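Local coordinates for protein tropomodulin (Caenorhabditis elegans, PDB 1PGV) that probably caps the pointed end of actin filaments, blocking both elongation and depolymerisation there and so maintaining filament length, at residues 80-84 with 85-89; 103-107 with 108-112. All blocks are in the same frame, centred on the assembly; numbering follows the deposited sequence.

Contact 1. Residues 80-84 with 85-89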
ATOM      1  N   THR A  80       7.035   8.126   8.875  1.00 24.90           N
ATOM      2  CA  THR A  80       6.223   9.230   9.374  1.00 24.56           C
ATOM      3  C   THR A  80       5.783   8.905  10.800  1.00 23.85           C
ATOM      4  O   THR A  80       4.917   9.573  11.360  1.00 25.15           O
ATOM      5  CB  THR A  80       4.965   9.454   8.515  1.00 25.09           C
ATOM      6  OG1 THR A  80       4.262   8.216   8.365  1.00 23.67           O
ATOM      7  CG2 THR A  80       5.348   9.994   7.139  1.00 24.34           C
ATOM      8  N   ALA A  81       6.386   7.865  11.365  1.00 24.50           N
ATOM      9  CA  ALA A  81       6.091   7.426  12.725  1.00 24.09           C
ATOM     10  C   ALA A  81       4.609   7.150  12.961  1.00 25.30           C
ATOM     11  O   ALA A  81       4.092   7.415  14.043  1.00 25.59           O
ATOM     12  CB  ALA A  81       6.595   8.469  13.729  1.00 24.49           C
ATOM     13  N   ILE A  82       3.921   6.618  11.953  1.00 24.92           N
ATOM     14  CA  ILE A  82       2.504   6.314  12.113  1.00 23.40           C
ATOM     15  C   ILE A  82       2.324   4.904  12.665  1.00 22.75           C
ATOM     16  O   ILE A  82       3.183   4.044  12.484  1.00 21.83           O
ATOM     17  CB  ILE A  82       1.736   6.432  10.781  1.00 23.97           C
ATOM     18  CG1 ILE A  82       2.409   5.573   9.707  1.00 22.42           C
ATOM     19  CG2 ILE A  82       1.669   7.893  10.352  1.00 24.90           C
ATOM     20  CD1 ILE A  82       1.627   5.502   8.409  1.00 24.02           C
ATOM     21  N   SER A  83       1.211   4.687  13.355  1.00 22.87           N
ATOM     22  CA  SER A  83       0.905   3.382  13.938  1.00 24.12           C
ATOM     23  C   SER A  83      -0.435   2.905  13.394  1.00 23.04           C
ATOM     24  O   SER A  83      -1.054   3.583  12.579  1.00 23.32           O
ATOM     25  CB  SER A  83       0.839   3.483  15.466  1.00 26.16           C
ATOM     26  OG  SER A  83      -0.306   4.209  15.870  1.00 31.48           O
ATOM     27  N   ASP A  84      -0.890   1.741  13.847  1.00 22.18           N
ATOM     28  CA  ASP A  84      -2.154   1.199  13.370  1.00 23.92           C
ATOM     29  C   ASP A  84      -3.329   2.168  13.437  1.00 25.49           C
ATOM     30  O   ASP A  84      -4.168   2.189  12.538  1.00 25.48           O
ATOM     31  CB  ASP A  84      -2.511  -0.072  14.141  1.00 22.43           C
ATOM     32  CG  ASP A  84      -1.715  -1.274  13.686  1.00 22.68           C
ATOM     33  OD1 ASP A  84      -0.720  -1.093  12.945  1.00 23.18           O
ATOM     34  OD2 ASP A  84      -2.084  -2.404  14.072  1.00 20.61           O
ATOM     35  N   SER A  85      -3.396   2.968  14.496  1.00 27.87           N
ATOM     36  CA  SER A  85      -4.499   3.907  14.642  1.00 30.90           C
ATOM     37  C   SER A  85      -4.596   4.897  13.479  1.00 31.48           C
ATOM     38  O   SER A  85      -5.693   5.196  13.009  1.00 31.52           O
ATOM     39  CB  SER A  85      -4.388   4.650  15.980  1.00 32.55           C
ATOM     40  OG  SER A  85      -3.085   5.162  16.184  1.00 38.54           O
ATOM     41  N   GLU A  86      -3.457   5.387  13.001  1.00 30.33           N
ATOM     42  CA  GLU A  86      -3.463   6.334  11.887  1.00 31.92           C
ATOM     43  C   GLU A  86      -3.557   5.652  10.524  1.00 30.90           C
ATOM     44  O   GLU A  86      -4.136   6.204   9.590  1.00 32.19           O
ATOM     45  CB  GLU A  86      -2.204   7.212  11.900  1.00 32.70           C
ATOM     46  CG  GLU A  86      -2.063   8.133  13.099  1.00 34.81           C
ATOM     47  CD  GLU A  86      -1.507   7.424  14.316  1.00 36.51           C
ATOM     48  OE1 GLU A  86      -0.418   6.820  14.205  1.00 36.29           O
ATOM     49  OE2 GLU A  86      -2.154   7.477  15.382  1.00 35.12           O
ATOM     50  N   ALA A  87      -2.991   4.455  10.413  1.00 30.05           N
ATOM     51  CA  ALA A  87      -2.986   3.727   9.148  1.00 29.24           C
ATOM     52  C   ALA A  87      -4.227   2.891   8.842  1.00 29.46           C
ATOM     53  O   ALA A  87      -4.398   2.422   7.713  1.00 28.57           O
ATOM     54  CB  ALA A  87      -1.740   2.851   9.069  1.00 28.95           C
ATOM     55  N   ARG A  88      -5.097   2.706   9.829  1.00 29.03           N
ATOM     56  CA  ARG A  88      -6.304   1.910   9.622  1.00 28.67           C
ATOM     57  C   ARG A  88      -7.144   2.437   8.461  1.00 26.60           C
ATOM     58  O   ARG A  88      -7.770   1.663   7.736  1.00 25.40           O
ATOM     59  CB  ARG A  88      -7.152   1.895  10.898  1.00 32.76           C
ATOM     60  CG  ARG A  88      -7.546   0.504  11.367  1.00 37.84           C
ATOM     61  CD  ARG A  88      -7.002   0.221  12.762  1.00 40.90           C
ATOM     62  NE  ARG A  88      -7.491   1.190  13.740  1.00 44.29           N
ATOM     63  CZ  ARG A  88      -7.068   1.265  15.000  1.00 45.39           C
ATOM     64  NH1 ARG A  88      -6.142   0.424  15.442  1.00 46.16           N
ATOM     65  NH2 ARG A  88      -7.567   2.187  15.814  1.00 45.41           N
ATOM     66  N   GLY A  89      -7.156   3.757   8.290  1.00 24.14           N
ATOM     67  CA  GLY A  89      -7.932   4.367   7.222  1.00 22.62           C
ATOM     68  C   GLY A  89      -7.483   3.952   5.831  1.00 21.88           C
ATOM     69  O   GLY A  89      -8.226   4.111   4.856  1.00 20.23           O
TER
HETATM   70  O   HOH W   1       2.262   7.481  15.960  1.00 38.67           O
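At the N-terminus of the short helix 84-87, on the convex, helical part of the leucine-rich-repeat fold of this C-terminal domain, S83 is the N-cap and E86, at N3, reaches back to it. The backbone N of S83 donates to OE1 of E86 at 2.8 Å, nearly straight and met close to the C-O axis; this is the half of a capping box that is present. OG of S83, held between its own N and carbonyl carbon (chi1 70°), does not reach E86 N but gives a second bond to the same OE1 at 3.1 Å. Both donors come from one face of the carboxylate, and a water shared with the carbonyl of A81 donates to OE1 as well. The glutamate can turn back because its chain is bent at chi2 (81°). Its other oxygen, OE2, takes a 2.6 Å bond from OG of S85 from above the carboxylate plane. Serine suits its place because its short hydroxyl arm brings OE1 a second donor, glutamate because it is long enough to reach back. S83 O opens the helix bonding by accepting from A87 N at 3.0 Å. The small methyl of A87 faces inward near I82 and L114. OD2 of D84 turns away to OG1 of T111, whereas R88 lies over the helix start: CA of S85 sits over the centre of its guanidinium, 3.6 Å from the plane.

Contact 2. Residues 103-107 with 108-112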
ATOM      1  N   LEU A 103       1.865   2.261  -2.993  1.00 16.89           N
ATOM      2  CA  LEU A 103       1.559   2.613  -1.613  1.00 15.85           C
ATOM      3  C   LEU A 103       2.790   2.267  -0.801  1.00 16.70           C
ATOM      4  O   LEU A 103       3.236   1.120  -0.802  1.00 16.79           O
ATOM      5  CB  LEU A 103       0.354   1.820  -1.100  1.00 16.91           C
ATOM      6  CG  LEU A 103      -0.028   2.123   0.354  1.00 18.32           C
ATOM      7  CD1 LEU A 103      -0.385   3.593   0.490  1.00 18.72           C
ATOM      8  CD2 LEU A 103      -1.203   1.235   0.774  1.00 17.67           C
ATOM      9  N   ASN A 104       3.348   3.262  -0.121  1.00 16.52           N
ATOM     10  CA  ASN A 104       4.547   3.056   0.682  1.00 17.61           C
ATOM     11  C   ASN A 104       4.322   3.449   2.141  1.00 17.27           C
ATOM     12  O   ASN A 104       4.102   4.620   2.448  1.00 18.98           O
ATOM     13  CB  ASN A 104       5.698   3.882   0.101  1.00 17.78           C
ATOM     14  CG  ASN A 104       7.002   3.671   0.839  1.00 18.13           C
ATOM     15  OD1 ASN A 104       7.069   2.921   1.820  1.00 19.97           O
ATOM     16  ND2 ASN A 104       8.057   4.330   0.367  1.00 21.77           N
ATOM     17  N   VAL A 105       4.371   2.463   3.033  1.00 19.12           N
ATOM     18  CA  VAL A 105       4.189   2.708   4.464  1.00 19.12           C
ATOM     19  C   VAL A 105       5.330   2.078   5.260  1.00 20.37           C
ATOM     20  O   VAL A 105       5.155   1.690   6.421  1.00 20.62           O
ATOM     21  CB  VAL A 105       2.851   2.116   4.979  1.00 19.24           C
ATOM     22  CG1 VAL A 105       1.682   2.786   4.293  1.00 18.93           C
ATOM     23  CG2 VAL A 105       2.821   0.613   4.745  1.00 16.94           C
ATOM     24  N   GLU A 106       6.503   1.985   4.641  1.00 21.14           N
ATOM     25  CA  GLU A 106       7.651   1.377   5.303  1.00 21.87           C
ATOM     26  C   GLU A 106       8.221   2.222   6.446  1.00 21.68           C
ATOM     27  O   GLU A 106       7.929   3.411   6.568  1.00 20.68           O
ATOM     28  CB  GLU A 106       8.758   1.100   4.280  1.00 24.27           C
ATOM     29  CG  GLU A 106       9.551   2.333   3.871  1.00 27.26           C
ATOM     30  CD  GLU A 106      10.518   2.064   2.724  1.00 30.00           C
ATOM     31  OE1 GLU A 106      11.170   1.001   2.725  1.00 32.97           O
ATOM     32  OE2 GLU A 106      10.632   2.929   1.829  1.00 30.46           O
ATOM     33  N   SER A 107       9.028   1.575   7.281  1.00 22.05           N
ATOM     34  CA  SER A 107       9.700   2.210   8.413  1.00 22.57           C
ATOM     35  C   SER A 107       8.811   2.949   9.403  1.00 22.72           C
ATOM     36  O   SER A 107       9.146   4.049   9.853  1.00 23.08           O
ATOM     37  CB  SER A 107      10.787   3.153   7.892  1.00 22.59           C
ATOM     38  OG  SER A 107      11.780   2.422   7.195  1.00 25.77           O
ATOM     39  N   ASN A 108       7.679   2.345   9.748  1.00 21.96           N
ATOM     40  CA  ASN A 108       6.767   2.950  10.711  1.00 20.35           C
ATOM     41  C   ASN A 108       6.551   1.997  11.884  1.00 20.44           C
ATOM     42  O   ASN A 108       7.433   1.193  12.194  1.00 20.24           O
ATOM     43  CB  ASN A 108       5.434   3.305  10.042  1.00 20.29           C
ATOM     44  CG  ASN A 108       5.551   4.527   9.143  1.00 20.14           C
ATOM     45  OD1 ASN A 108       5.969   5.596   9.592  1.00 21.38           O
ATOM     46  ND2 ASN A 108       5.189   4.375   7.872  1.00 18.18           N
ATOM     47  N   PHE A 109       5.393   2.095  12.529  1.00 20.19           N
ATOM     48  CA  PHE A 109       5.071   1.250  13.678  1.00 20.98           C
ATOM     49  C   PHE A 109       3.823   0.406  13.430  1.00 20.31           C
ATOM     50  O   PHE A 109       3.049   0.132  14.353  1.00 20.34           O
ATOM     51  CB  PHE A 109       4.863   2.127  14.918  1.00 20.99           C
ATOM     52  CG  PHE A 109       6.082   2.911  15.309  1.00 21.38           C
ATOM     53  CD1 PHE A 109       7.108   2.311  16.032  1.00 22.49           C
ATOM     54  CD2 PHE A 109       6.222   4.239  14.921  1.00 22.50           C
ATOM     55  CE1 PHE A 109       8.263   3.021  16.363  1.00 22.97           C
ATOM     56  CE2 PHE A 109       7.371   4.961  15.245  1.00 23.58           C
ATOM     57  CZ  PHE A 109       8.393   4.351  15.966  1.00 23.61           C
ATOM     58  N   LEU A 110       3.633  -0.014  12.185  1.00 19.48           N
ATOM     59  CA  LEU A 110       2.472  -0.820  11.830  1.00 18.99           C
ATOM     60  C   LEU A 110       2.658  -2.275  12.249  1.00 19.22           C
ATOM     61  O   LEU A 110       3.755  -2.820  12.163  1.00 18.45           O
ATOM     62  CB  LEU A 110       2.221  -0.738  10.321  1.00 19.71           C
ATOM     63  CG  LEU A 110       2.048   0.682   9.781  1.00 21.37           C
ATOM     64  CD1 LEU A 110       1.664   0.616   8.306  1.00 18.25           C
ATOM     65  CD2 LEU A 110       0.965   1.410  10.576  1.00 22.28           C
ATOM     66  N   THR A 111       1.577  -2.901  12.702  1.00 18.52           N
ATOM     67  CA  THR A 111       1.636  -4.291  13.146  1.00 18.72           C
ATOM     68  C   THR A 111       1.460  -5.276  12.000  1.00 19.66           C
ATOM     69  O   THR A 111       0.841  -4.957  10.986  1.00 17.29           O
ATOM     70  CB  THR A 111       0.539  -4.597  14.180  1.00 20.18           C
ATOM     71  OG1 THR A 111      -0.743  -4.534  13.544  1.00 20.34           O
ATOM     72  CG2 THR A 111       0.586  -3.594  15.318  1.00 21.38           C
ATOM     73  N   PRO A 112       1.998  -6.496  12.154  1.00 19.13           N
ATOM     74  CA  PRO A 112       1.884  -7.525  11.117  1.00 19.86           C
ATOM     75  C   PRO A 112       0.427  -7.778  10.745  1.00 20.48           C
ATOM     76  O   PRO A 112       0.100  -7.994   9.577  1.00 20.80           O
ATOM     77  CB  PRO A 112       2.527  -8.745  11.774  1.00 20.67           C
ATOM     78  CG  PRO A 112       3.593  -8.133  12.621  1.00 19.91           C
ATOM     79  CD  PRO A 112       2.872  -6.954  13.250  1.00 20.82           C
TER
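V105 and N108 meet where the chain leaves strand 102-104 and bends away, in the LxLxxNxL signature of a leucine-rich repeat, in which L103, V105 and L110 hold hydrophobic positions and N108 the asparagine position. From CB of N108 the side chain turns back toward the carbonyls of V105 and E106: CG, set beside the backbone N (chi1 -74°), lies 3.7 Å from the carbonyl O of E106. From there the amide divides its work. ND2 gives a weak hydrogen bond to the carbonyl O of V105 at 3.1 Å, and also donates to the carbonyl of L77 in the preceding turn. OD1 accepts from the backbone N atoms of T80 and I82. Asparagine suits the place because one flat group both donates and accepts, satisfying buried backbone atoms of two successive turns, and these bonds on both of its ends should fix its rotation. Beyond the turn, CD1 of L110 comes 3.7 Å from CG2 of V105, the two side chains crossing at about a right angle; both are branched and apolar, as the interior requires. At the end of the strand, OD1 of N104 accepts from N of E106 at 3.0 Å, an Asx turn, and ND2 of N104 donates to OE2 of E106. The turn lies between its neighbours on both sides: Q136 of the following loop bonds to V105 O and L110 N, strand 74-76 and strand 130-132 flank strand 102-104, V105 packs on L90 of helix 90-96, and L110 on D84 and A87 of helix 84-87.

How the contacts relate
Contacts 1 and 2 lie about 8 Å apart between centres, on successive turns of the solenoid, and meet directly. Contact 2 is the more buried: it joins a strand end to the loop after it, with an asparagine amide and apolar side chains serving the interior. Contact 1 is partly buried and richer in charge, its carboxylate and hydroxyls tying up a helix start; a water joins its carboxylate, and R88 is exposed. Polar links cross between them at two places, so that the N-terminus of helix 84-87 is tied to the N-cap of helix 112-121, while the asparagine of contact 2 also holds the loop that opens contact 1.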